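Local coordinates for protein putative invasin (Yersinia pseudotuberculosis IP 31758, PDB 5N40) that acts as an invasin-type bacterial adhesin, probably binding host surfaces through a C-type lectin-like domain carried on immunoglobulin-like domains, at residues T236-Y248 against D341-L352. The protein carries 1 engineered substitution. Residues are numbered along the deposited sequence; the frame is centred on the assembly and turned at random. Where two conformers were deposited one is given.
Sequences TLTASGVTFKRPY and DVDGNYNVSCSL
F244 and S351 face each other as a non-hydrogen-bonded pair in a single antiparallel bridge, where the C-terminal tail lies beside strand 242-245 of the 236-245 hairpin. Two backbone bonds of 2.9 Å flank the pair: K245 N meets C350 O in the carbonyl plane, while L352 N reaches T243 O from a tilt of 32°. The tightest packing gathers round S349. With chi1 at 173°, its OG points away from its own backbone N, donates to K245 O at 2.7 Å and lies 3.3 Å from F244 CB, near the plane of the F244 ring at its edge. Serine suits this buried place, being small and carrying its own donor, while the F244 ring packs on L290 of helix 284-293. C350, disulfide-bonded to C279, lays SG at the edge of the Y248 ring, 4.2 Å from CE2.

The solvent side, at L352, is looser. This leucine offers branched methyls to those of T236 and T243, CD1 lying 3.7 Å from T236 CG2. CD1 also meets K245 CB; lysine suits this partly exposed site, its polar end running off from the contact. Water 1 links T243 N, S351 OG and L352 O.

Past S349 direct backbone bonds stop, although P247 still packs on V348 O. Along this buried seam water 2 accepts from C350 N, and water 3 joins Y248 N to V348 O.

Water bridges thus take over at both ends, consistent with a tail held by two backbone bonds, the S349 hydroxyl and the disulfide, none needing a charged pair.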
loop_
_atom_site.group_PDB
_atom_site.type_symbol
_atom_site.label_atom_id
_atom_site.label_comp_id
_atom_site.label_asym_id
_atom_site.label_seq_id
_atom_site.Cartn_x
_atom_site.Cartn_y
_atom_site.Cartn_z
ATOM N N THR A 236 -16.362 -22.973 10.573
ATOM C CA THR A 236 -17.281 -24.077 10.333
ATOM C C THR A 236 -17.845 -23.948 8.924
ATOM O O THR A 236 -17.830 -22.871 8.323
ATOM C CB THR A 236 -18.445 -24.093 11.342
ATOM O OG1 THR A 236 -19.256 -22.924 11.161
ATOM C CG2 THR A 236 -17.938 -24.128 12.776
ATOM N N LEU A 237 -18.348 -25.065 8.401
ATOM C CA LEU A 237 -19.135 -25.083 7.178
ATOM C C LEU A 237 -20.386 -25.919 7.425
ATOM O O LEU A 237 -20.375 -26.843 8.236
ATOM C CB LEU A 237 -18.349 -25.669 6.002
ATOM C CG LEU A 237 -17.053 -24.955 5.591
ATOM C CD1 LEU A 237 -16.265 -25.836 4.636
ATOM C CD2 LEU A 237 -17.350 -23.607 4.950
ATOM N N THR A 238 -21.463 -25.587 6.729
ATOM C CA THR A 238 -22.724 -26.299 6.900
ATOM C C THR A 238 -23.224 -26.846 5.572
ATOM O O THR A 238 -23.176 -26.168 4.541
ATOM C CB THR A 238 -23.773 -25.384 7.530
ATOM O OG1 THR A 238 -23.284 -24.897 8.790
ATOM C CG2 THR A 238 -25.085 -26.127 7.751
ATOM N N ALA A 239 -23.723 -28.080 5.605
ATOM C CA ALA A 239 -24.323 -28.696 4.428
ATOM C C ALA A 239 -25.558 -29.467 4.875
ATOM O O ALA A 239 -25.443 -30.494 5.549
ATOM C CB ALA A 239 -23.333 -29.605 3.703
ATOM N N SER A 240 -26.728 -28.938 4.524
ATOM C CA SER A 240 -28.012 -29.596 4.746
ATOM C C SER A 240 -28.167 -30.064 6.195
ATOM O O SER A 240 -28.411 -31.238 6.488
ATOM C CB SER A 240 -28.176 -30.747 3.755
ATOM O OG SER A 240 -28.149 -30.230 2.434
ATOM N N GLY A 241 -28.041 -29.102 7.110
ATOM C CA GLY A 241 -28.285 -29.354 8.514
ATOM C C GLY A 241 -27.170 -30.048 9.259
ATOM O O GLY A 241 -27.360 -30.404 10.425
ATOM N N VAL A 242 -26.016 -30.255 8.630
ATOM C CA VAL A 242 -24.851 -30.842 9.280
ATOM C C VAL A 242 -23.750 -29.790 9.267
ATOM O O VAL A 242 -23.473 -29.194 8.222
ATOM C CB VAL A 242 -24.398 -32.138 8.579
ATOM C CG1 VAL A 242 -23.243 -32.794 9.336
ATOM C CG2 VAL A 242 -25.570 -33.115 8.455
ATOM N N THR A 243 -23.151 -29.543 10.430
ATOM C CA THR A 243 -22.133 -28.512 10.596
ATOM C C THR A 243 -20.786 -29.169 10.864
ATOM O O THR A 243 -20.691 -30.081 11.689
ATOM C CB THR A 243 -22.496 -27.554 11.735
ATOM O OG1 THR A 243 -23.708 -26.863 11.408
ATOM C CG2 THR A 243 -21.392 -26.524 11.965
ATOM N N PHE A 244 -19.753 -28.692 10.169
ATOM C CA PHE A 244 -18.421 -29.285 10.196
ATOM C C PHE A 244 -17.413 -28.243 10.669
ATOM O O PHE A 244 -17.419 -27.110 10.184
ATOM C CB PHE A 244 -18.018 -29.790 8.804
ATOM C CG PHE A 244 -19.020 -30.718 8.153
ATOM C CD1 PHE A 244 -20.139 -30.212 7.490
ATOM C CD2 PHE A 244 -18.818 -32.088 8.156
ATOM C CE1 PHE A 244 -21.039 -31.058 6.875
ATOM C CE2 PHE A 244 -19.725 -32.935 7.538
ATOM C CZ PHE A 244 -20.829 -32.416 6.896
ATOM N N LYS A 245 -16.538 -28.633 11.595
ATOM C CA LYS A 245 -15.517 -27.732 12.130
ATOM C C LYS A 245 -14.235 -27.843 11.314
ATOM O O LYS A 245 -13.875 -28.926 10.842
ATOM C CB LYS A 245 -15.239 -28.072 13.596
ATOM C CG LYS A 245 -14.513 -26.994 14.387
ATOM C CD LYS A 245 -14.151 -27.501 15.781
ATOM C CE LYS A 245 -13.742 -26.372 16.713
ATOM N NZ LYS A 245 -12.654 -25.534 16.120
ATOM N N ARG A 246 -13.542 -26.713 11.145
ATOM C CA ARG A 246 -12.247 -26.753 10.495
ATOM C C ARG A 246 -11.327 -27.695 11.267
ATOM O O ARG A 246 -11.543 -27.950 12.454
ATOM C CB ARG A 246 -11.626 -25.355 10.421
ATOM C CG ARG A 246 -11.278 -24.736 11.761
ATOM C CD ARG A 246 -10.342 -23.563 11.568
ATOM N NE ARG A 246 -10.051 -22.834 12.803
ATOM C CZ ARG A 246 -9.104 -23.160 13.682
ATOM N NH1 ARG A 246 -8.331 -24.223 13.501
ATOM N NH2 ARG A 246 -8.926 -22.409 14.760
ATOM N N PRO A 247 -10.295 -28.227 10.617
ATOM C CA PRO A 247 -9.302 -29.017 11.353
ATOM C C PRO A 247 -8.533 -28.156 12.345
ATOM O O PRO A 247 -8.457 -26.930 12.225
ATOM C CB PRO A 247 -8.382 -29.563 10.255
ATOM C CG PRO A 247 -8.597 -28.675 9.083
ATOM C CD PRO A 247 -10.012 -28.190 9.174
ATOM N N TYR A 248 -7.953 -28.831 13.335
ATOM C CA TYR A 248 -7.206 -28.176 14.400
ATOM C C TYR A 248 -5.751 -27.981 14.003
ATOM O O TYR A 248 -5.137 -28.859 13.388
ATOM C CB TYR A 248 -7.253 -29.011 15.684
ATOM C CG TYR A 248 -8.557 -28.967 16.441
ATOM C CD1 TYR A 248 -8.832 -27.937 17.328
ATOM C CD2 TYR A 248 -9.506 -29.973 16.295
ATOM C CE1 TYR A 248 -10.018 -27.898 18.037
ATOM C CE2 TYR A 248 -10.693 -29.940 16.996
ATOM C CZ TYR A 248 -10.942 -28.901 17.868
ATOM O OH TYR A 248 -12.116 -28.857 18.579
ATOM N N ASP A 341 -7.052 -47.392 10.157
ATOM C CA ASP A 341 -7.700 -46.912 11.374
ATOM C C ASP A 341 -6.699 -46.682 12.497
ATOM O O ASP A 341 -6.911 -45.809 13.346
ATOM C CB ASP A 341 -8.768 -47.901 11.843
ATOM C CG ASP A 341 -10.146 -47.594 11.284
ATOM O OD1 ASP A 341 -10.242 -47.004 10.184
ATOM O OD2 ASP A 341 -11.137 -47.943 11.963
ATOM N N VAL A 342 -5.620 -47.454 12.530
ATOM C CA VAL A 342 -4.666 -47.419 13.633
ATOM C C VAL A 342 -3.430 -46.604 13.277
ATOM O O VAL A 342 -3.000 -45.747 14.049
ATOM C CB VAL A 342 -4.287 -48.859 14.047
ATOM C CG1 VAL A 342 -3.149 -48.855 15.057
ATOM C CG2 VAL A 342 -5.496 -49.588 14.619
ATOM N N ASP A 343 -2.836 -46.871 12.113
ATOM C CA ASP A 343 -1.584 -46.233 11.725
ATOM C C ASP A 343 -1.778 -44.952 10.925
ATOM O O ASP A 343 -0.824 -44.175 10.790
ATOM C CB ASP A 343 -0.731 -47.205 10.902
ATOM C CG ASP A 343 -0.403 -48.475 11.657
ATOM O OD1 ASP A 343 -0.404 -48.443 12.905
ATOM O OD2 ASP A 343 -0.140 -49.505 11.002
ATOM N N GLY A 344 -2.977 -44.716 10.391
ATOM C CA GLY A 344 -3.225 -43.520 9.596
ATOM C C GLY A 344 -3.373 -42.290 10.472
ATOM O O GLY A 344 -4.140 -42.288 11.441
ATOM N N ASN A 345 -2.628 -41.236 10.135
ATOM C CA ASN A 345 -2.739 -39.936 10.794
ATOM C C ASN A 345 -3.404 -38.996 9.793
ATOM O O ASN A 345 -2.747 -38.450 8.901
ATOM C CB ASN A 345 -1.377 -39.422 11.249
ATOM C CG ASN A 345 -0.843 -40.183 12.447
ATOM O OD1 ASN A 345 -1.596 -40.552 13.353
ATOM N ND2 ASN A 345 0.461 -40.424 12.458
ATOM N N TYR A 346 -4.709 -38.825 9.945
ATOM C CA TYR A 346 -5.542 -38.153 8.965
ATOM C C TYR A 346 -6.197 -36.931 9.594
ATOM O O TYR A 346 -6.140 -36.713 10.806
ATOM C CB TYR A 346 -6.621 -39.106 8.424
ATOM C CG TYR A 346 -6.094 -40.393 7.823
ATOM C CD1 TYR A 346 -4.821 -40.468 7.280
ATOM C CD2 TYR A 346 -6.886 -41.535 7.792
ATOM C CE1 TYR A 346 -4.348 -41.642 6.726
ATOM C CE2 TYR A 346 -6.424 -42.709 7.240
ATOM C CZ TYR A 346 -5.155 -42.762 6.708
ATOM O OH TYR A 346 -4.697 -43.940 6.160
ATOM N N ASN A 347 -6.831 -36.128 8.746
ATOM C CA ASN A 347 -7.551 -34.957 9.219
ATOM C C ASN A 347 -8.846 -35.357 9.909
ATOM O O ASN A 347 -9.464 -36.374 9.581
ATOM C CB ASN A 347 -7.876 -34.025 8.053
ATOM C CG ASN A 347 -6.678 -33.215 7.590
ATOM O OD1 ASN A 347 -6.063 -32.494 8.372
ATOM N ND2 ASN A 347 -6.349 -33.326 6.308
ATOM N N VAL A 348 -9.273 -34.529 10.861
ATOM C CA VAL A 348 -10.574 -34.684 11.499
ATOM C C VAL A 348 -11.314 -33.353 11.445
ATOM O O VAL A 348 -10.848 -32.347 12.003
ATOM C CB VAL A 348 -10.458 -35.183 12.949
ATOM C CG1 VAL A 348 -11.831 -35.276 13.597
ATOM C CG2 VAL A 348 -9.772 -36.538 12.982
ATOM N N SER A 349 -12.453 -33.352 10.760
ATOM C CA SER A 349 -13.446 -32.291 10.857
ATOM C C SER A 349 -14.561 -32.794 11.761
ATOM O O SER A 349 -15.261 -33.760 11.428
ATOM C CB SER A 349 -13.987 -31.910 9.483
ATOM O OG SER A 349 -15.060 -30.987 9.603
ATOM N N CYS A 350 -14.721 -32.140 12.900
ATOM C CA CYS A 350 -15.706 -32.563 13.882
ATOM C C CYS A 350 -17.108 -32.152 13.442
ATOM O O CYS A 350 -17.302 -31.101 12.821
ATOM C CB CYS A 350 -15.368 -31.958 15.245
ATOM S SG CYS A 350 -13.801 -32.592 15.975
ATOM N N SER A 351 -18.084 -33.005 13.749
ATOM C CA SER A 351 -19.487 -32.702 13.511
ATOM C C SER A 351 -20.043 -31.998 14.740
ATOM O O SER A 351 -19.904 -32.497 15.862
ATOM C CB SER A 351 -20.274 -33.984 13.214
ATOM O OG SER A 351 -21.615 -33.693 12.860
ATOM N N LEU A 352 -20.648 -30.830 14.533
ATOM C CA LEU A 352 -21.067 -29.983 15.647
ATOM C C LEU A 352 -22.584 -29.937 15.805
ATOM O O LEU A 352 -23.326 -30.728 15.218
ATOM C CB LEU A 352 -20.528 -28.560 15.463
ATOM C CG LEU A 352 -19.039 -28.425 15.139
ATOM C CD1 LEU A 352 -18.702 -26.960 14.956
ATOM C CD2 LEU A 352 -18.177 -29.047 16.223
ATOM O OXT LEU A 352 -23.102 -29.095 16.538
HETATM O O HOH W 1 -23.548 -31.429 12.747
HETATM O O HOH W 2 -12.407 -30.360 13.601
HETATM O O HOH W 3 -8.453 -31.623 13.216
#